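Local atomic coordinates of hypoxanthine phosphoribosyltransferase (Bacillus anthracis, PDB entry 4QYI), a protein that probably transfers the phosphoribosyl group of PRPP to hypoxanthine or guanine, forming the nucleotides IMP or GMP in purine salvage. Residues F33-L44 and I58-I67. Residues are numbered along the deposited sequence; the frame is centred on the assembly and turned at random.
Sequences FEGEEIVVIAVL and IKNDVTIDFI
Asn60 reaches across to the type II turn Phe33-Glu36 just ahead of strand 38-43. Its CB lies beside Glu36 O and 4.0 Å from Ile38 CD1, which also packs against CG. At the tip, ND2 gives Glu36 O a nearly straight hydrogen bond of 2.8 Å (N-H...O 173°), with the acceptor in the amide plane; a second bond from ND2 to Phe33 O is weak and bent (119°). Asparagine suits this place because one short amide meets the carbonyls at both ends of the turn.

Strand 38-43 and the first part of strand 62-71 run parallel, Ile38 beside Val62 and Val43 beside Ile67. Backbone hydrogen bonds alternate from Ile38 N to Asp61 O and Thr63 N to Ile38 O up to Leu44 N to Ile67 O. Beta-branched residues suit the extended chain: Val40 straddles Val62 CG1 with CG2 and Ile64 CD1 with CG1, each at 3.9 Å. Ala42 is small enough for the Phe66 ring to lie close, CD1 3.8 Å from Ala42 CB. With CG turned beside the backbone N (chi1 -69°), Leu44 brings CD1 to Phe66 CB and CD2 to ring CD1. On the face of Ile41, Val43 and Ile67, Ile67 CG2 touches the CG2 of both others; buried Asp65 is the exception there, its OD2 accepting from Asp89 N and Val90 N, its OD1 salt-bridged to a basic side chain of the neighbouring subunit.

The pair belongs to a beta-alpha-beta crossover through helix 48-55 in the phosphoribosyltransferase core. Strand 96-101 flanks 38-43, helix 15-32 packs on Ile38 and Ile58, and helix 108-118 places Phe117 against Ile41 and Ile67.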
loop_
_atom_site.group_PDB
_atom_site.type_symbol
_atom_site.label_atom_id
_atom_site.label_comp_id
_atom_site.label_asym_id
_atom_site.label_seq_id
_atom_site.Cartn_x
_atom_site.Cartn_y
_atom_site.Cartn_z
ATOM N N PHE A 33 15.620 17.180 -2.380
ATOM C CA PHE A 33 16.585 16.088 -2.435
ATOM C C PHE A 33 17.168 15.919 -3.806
ATOM O O PHE A 33 17.317 14.795 -4.307
ATOM C CB PHE A 33 15.918 14.786 -1.956
ATOM C CG PHE A 33 15.451 14.866 -0.542
ATOM C CD1 PHE A 33 16.353 14.690 0.488
ATOM C CD2 PHE A 33 14.133 15.165 -0.236
ATOM C CE1 PHE A 33 15.942 14.795 1.791
ATOM C CE2 PHE A 33 13.713 15.276 1.080
ATOM C CZ PHE A 33 14.624 15.094 2.098
ATOM N N GLU A 34 17.482 17.054 -4.415
ATOM C CA GLU A 34 18.055 17.079 -5.737
ATOM C C GLU A 34 19.320 16.230 -5.777
ATOM O O GLU A 34 20.184 16.356 -4.926
ATOM C CB GLU A 34 18.393 18.519 -6.130
ATOM C CG GLU A 34 18.913 18.631 -7.549
ATOM C CD GLU A 34 19.320 20.048 -7.920
ATOM O OE1 GLU A 34 19.185 20.950 -7.074
ATOM O OE2 GLU A 34 19.781 20.255 -9.054
ATOM N N GLY A 35 19.389 15.317 -6.740
ATOM C CA GLY A 35 20.550 14.451 -6.908
ATOM C C GLY A 35 20.738 13.328 -5.891
ATOM O O GLY A 35 21.800 12.713 -5.856
ATOM N N GLU A 36 19.718 13.008 -5.099
ATOM C CA GLU A 36 19.868 11.945 -4.108
ATOM C C GLU A 36 18.767 10.906 -4.106
ATOM O O GLU A 36 17.659 11.149 -4.557
ATOM C CB GLU A 36 19.964 12.531 -2.696
ATOM C CG GLU A 36 21.060 13.578 -2.571
ATOM C CD GLU A 36 21.399 13.944 -1.148
ATOM O OE1 GLU A 36 21.601 15.147 -0.921
ATOM O OE2 GLU A 36 21.467 13.051 -0.260
ATOM N N GLU A 37 19.109 9.743 -3.572
ATOM C CA GLU A 37 18.173 8.632 -3.385
ATOM C C GLU A 37 17.319 8.965 -2.163
ATOM O O GLU A 37 17.752 9.718 -1.295
ATOM C CB GLU A 37 18.931 7.338 -3.124
ATOM C CG GLU A 37 19.930 7.003 -4.222
ATOM C CD GLU A 37 20.719 5.742 -3.921
ATOM O OE1 GLU A 37 20.261 4.929 -3.090
ATOM O OE2 GLU A 37 21.801 5.567 -4.520
ATOM N N ILE A 38 16.112 8.409 -2.104
ATOM C CA ILE A 38 15.203 8.645 -0.998
ATOM C C ILE A 38 14.583 7.349 -0.533
ATOM O O ILE A 38 14.330 6.459 -1.335
ATOM C CB ILE A 38 14.032 9.549 -1.430
ATOM C CG1 ILE A 38 14.552 10.898 -1.924
ATOM C CG2 ILE A 38 13.066 9.777 -0.275
ATOM C CD1 ILE A 38 13.479 11.719 -2.612
ATOM N N VAL A 39 14.357 7.240 0.779
ATOM C CA VAL A 39 13.658 6.103 1.342
ATOM C C VAL A 39 12.311 6.657 1.818
ATOM O O VAL A 39 12.255 7.617 2.593
ATOM C CB VAL A 39 14.377 5.462 2.544
ATOM C CG1 VAL A 39 13.505 4.364 3.169
ATOM C CG2 VAL A 39 15.734 4.907 2.126
ATOM N N VAL A 40 11.237 6.065 1.325
ATOM C CA VAL A 40 9.896 6.461 1.721
ATOM C C VAL A 40 9.356 5.394 2.664
ATOM O O VAL A 40 9.385 4.211 2.358
ATOM C CB VAL A 40 8.958 6.624 0.520
ATOM C CG1 VAL A 40 7.522 6.806 0.970
ATOM C CG2 VAL A 40 9.380 7.807 -0.310
ATOM N N ILE A 41 8.931 5.814 3.850
ATOM C CA ILE A 41 8.361 4.892 4.807
ATOM C C ILE A 41 6.926 5.294 5.044
ATOM O O ILE A 41 6.634 6.335 5.644
ATOM C CB ILE A 41 9.113 4.872 6.138
ATOM C CG1 ILE A 41 10.553 4.404 5.926
ATOM C CG2 ILE A 41 8.427 3.911 7.111
ATOM C CD1 ILE A 41 11.374 4.548 7.171
ATOM N N ALA A 42 6.025 4.437 4.586
ATOM C CA ALA A 42 4.592 4.685 4.729
ATOM C C ALA A 42 3.994 4.031 5.973
ATOM O O ALA A 42 4.264 2.868 6.270
ATOM C CB ALA A 42 3.890 4.190 3.483
ATOM N N VAL A 43 3.196 4.794 6.716
ATOM C CA VAL A 43 2.572 4.284 7.930
ATOM C C VAL A 43 1.262 3.575 7.531
ATOM O O VAL A 43 0.287 4.208 7.127
ATOM C CB VAL A 43 2.307 5.398 8.973
ATOM C CG1 VAL A 43 1.816 4.799 10.277
ATOM C CG2 VAL A 43 3.571 6.195 9.268
ATOM N N LEU A 44 1.270 2.252 7.601
ATOM C CA LEU A 44 0.068 1.467 7.300
ATOM C C LEU A 44 -1.031 1.687 8.352
ATOM O O LEU A 44 -0.748 2.097 9.472
ATOM C CB LEU A 44 0.414 -0.005 7.257
ATOM C CG LEU A 44 1.280 -0.411 6.087
ATOM C CD1 LEU A 44 1.704 -1.854 6.257
ATOM C CD2 LEU A 44 0.517 -0.228 4.786
ATOM N N ILE A 58 7.620 10.869 -8.129
ATOM C CA ILE A 58 8.987 11.188 -7.722
ATOM C C ILE A 58 9.947 10.480 -8.661
ATOM O O ILE A 58 9.941 9.253 -8.777
ATOM C CB ILE A 58 9.248 10.788 -6.258
ATOM C CG1 ILE A 58 8.365 11.637 -5.345
ATOM C CG2 ILE A 58 10.714 10.994 -5.902
ATOM C CD1 ILE A 58 8.342 11.161 -3.904
ATOM N N LYS A 59 10.811 11.252 -9.294
ATOM C CA LYS A 59 11.751 10.680 -10.263
ATOM C C LYS A 59 13.034 10.193 -9.636
ATOM O O LYS A 59 13.734 9.407 -10.243
ATOM C CB LYS A 59 12.057 11.607 -11.471
ATOM C CG LYS A 59 10.964 11.747 -12.565
ATOM C CD LYS A 59 9.978 12.885 -12.324
ATOM C CE LYS A 59 10.685 14.189 -12.650
ATOM N NZ LYS A 59 9.859 15.367 -12.279
ATOM N N ASN A 60 13.365 10.675 -8.440
ATOM C CA ASN A 60 14.554 10.199 -7.749
ATOM C C ASN A 60 14.464 8.686 -7.538
ATOM O O ASN A 60 13.374 8.093 -7.631
ATOM C CB ASN A 60 14.669 10.803 -6.343
ATOM C CG ASN A 60 14.706 12.320 -6.335
ATOM O OD1 ASN A 60 13.780 12.967 -6.814
ATOM N ND2 ASN A 60 15.730 12.895 -5.703
ATOM N N ASP A 61 15.610 8.057 -7.260
ATOM C CA ASP A 61 15.623 6.630 -6.901
ATOM C C ASP A 61 14.921 6.524 -5.569
ATOM O O ASP A 61 15.394 7.068 -4.583
ATOM C CB ASP A 61 17.030 6.031 -6.670
ATOM C CG ASP A 61 17.689 5.568 -7.953
ATOM O OD1 ASP A 61 17.024 5.580 -9.013
ATOM O OD2 ASP A 61 18.875 5.174 -7.895
ATOM N N VAL A 62 13.835 5.775 -5.519
ATOM C CA VAL A 62 13.094 5.611 -4.287
ATOM C C VAL A 62 13.065 4.171 -3.789
ATOM O O VAL A 62 12.845 3.241 -4.559
ATOM C CB VAL A 62 11.635 6.094 -4.485
ATOM C CG1 VAL A 62 10.752 5.712 -3.311
ATOM C CG2 VAL A 62 11.571 7.607 -4.715
ATOM N N THR A 63 13.266 4.009 -2.487
ATOM C CA THR A 63 13.130 2.714 -1.807
ATOM C C THR A 63 11.914 2.896 -0.915
ATOM O O THR A 63 11.795 3.909 -0.234
ATOM C CB THR A 63 14.338 2.368 -0.932
ATOM O OG1 THR A 63 15.443 2.106 -1.772
ATOM C CG2 THR A 63 14.085 1.103 -0.067
ATOM N N ILE A 64 10.963 1.976 -0.948
ATOM C CA ILE A 64 9.816 2.158 -0.063
ATOM C C ILE A 64 9.713 1.007 0.929
ATOM O O ILE A 64 10.048 -0.115 0.617
ATOM C CB ILE A 64 8.484 2.441 -0.806
ATOM C CG1 ILE A 64 7.353 2.720 0.205
ATOM C CG2 ILE A 64 8.100 1.289 -1.698
ATOM C CD1 ILE A 64 6.138 3.404 -0.388
ATOM N N ASP A 65 9.253 1.306 2.135
ATOM C CA ASP A 65 9.038 0.272 3.140
ATOM C C ASP A 65 7.833 0.746 3.956
ATOM O O ASP A 65 7.337 1.880 3.782
ATOM C CB ASP A 65 10.283 0.060 4.014
ATOM C CG ASP A 65 10.279 -1.292 4.765
ATOM O OD1 ASP A 65 9.313 -2.084 4.631
ATOM O OD2 ASP A 65 11.270 -1.580 5.473
ATOM N N PHE A 66 7.360 -0.131 4.831
ATOM C CA PHE A 66 6.196 0.147 5.636
ATOM C C PHE A 66 6.431 -0.075 7.125
ATOM O O PHE A 66 7.261 -0.887 7.534
ATOM C CB PHE A 66 5.059 -0.770 5.200
ATOM C CG PHE A 66 4.679 -0.622 3.770
ATOM C CD1 PHE A 66 3.850 0.418 3.381
ATOM C CD2 PHE A 66 5.139 -1.504 2.818
ATOM C CE1 PHE A 66 3.494 0.584 2.065
ATOM C CE2 PHE A 66 4.784 -1.346 1.483
ATOM C CZ PHE A 66 3.965 -0.299 1.110
ATOM N N ILE A 67 5.679 0.664 7.923
ATOM C CA ILE A 67 5.710 0.506 9.358
ATOM C C ILE A 67 4.271 0.435 9.832
ATOM O O ILE A 67 3.383 1.075 9.261
ATOM C CB ILE A 67 6.500 1.633 10.066
ATOM C CG1 ILE A 67 6.684 1.308 11.545
ATOM C CG2 ILE A 67 5.801 2.974 9.925
ATOM C CD1 ILE A 67 7.729 2.159 12.248
#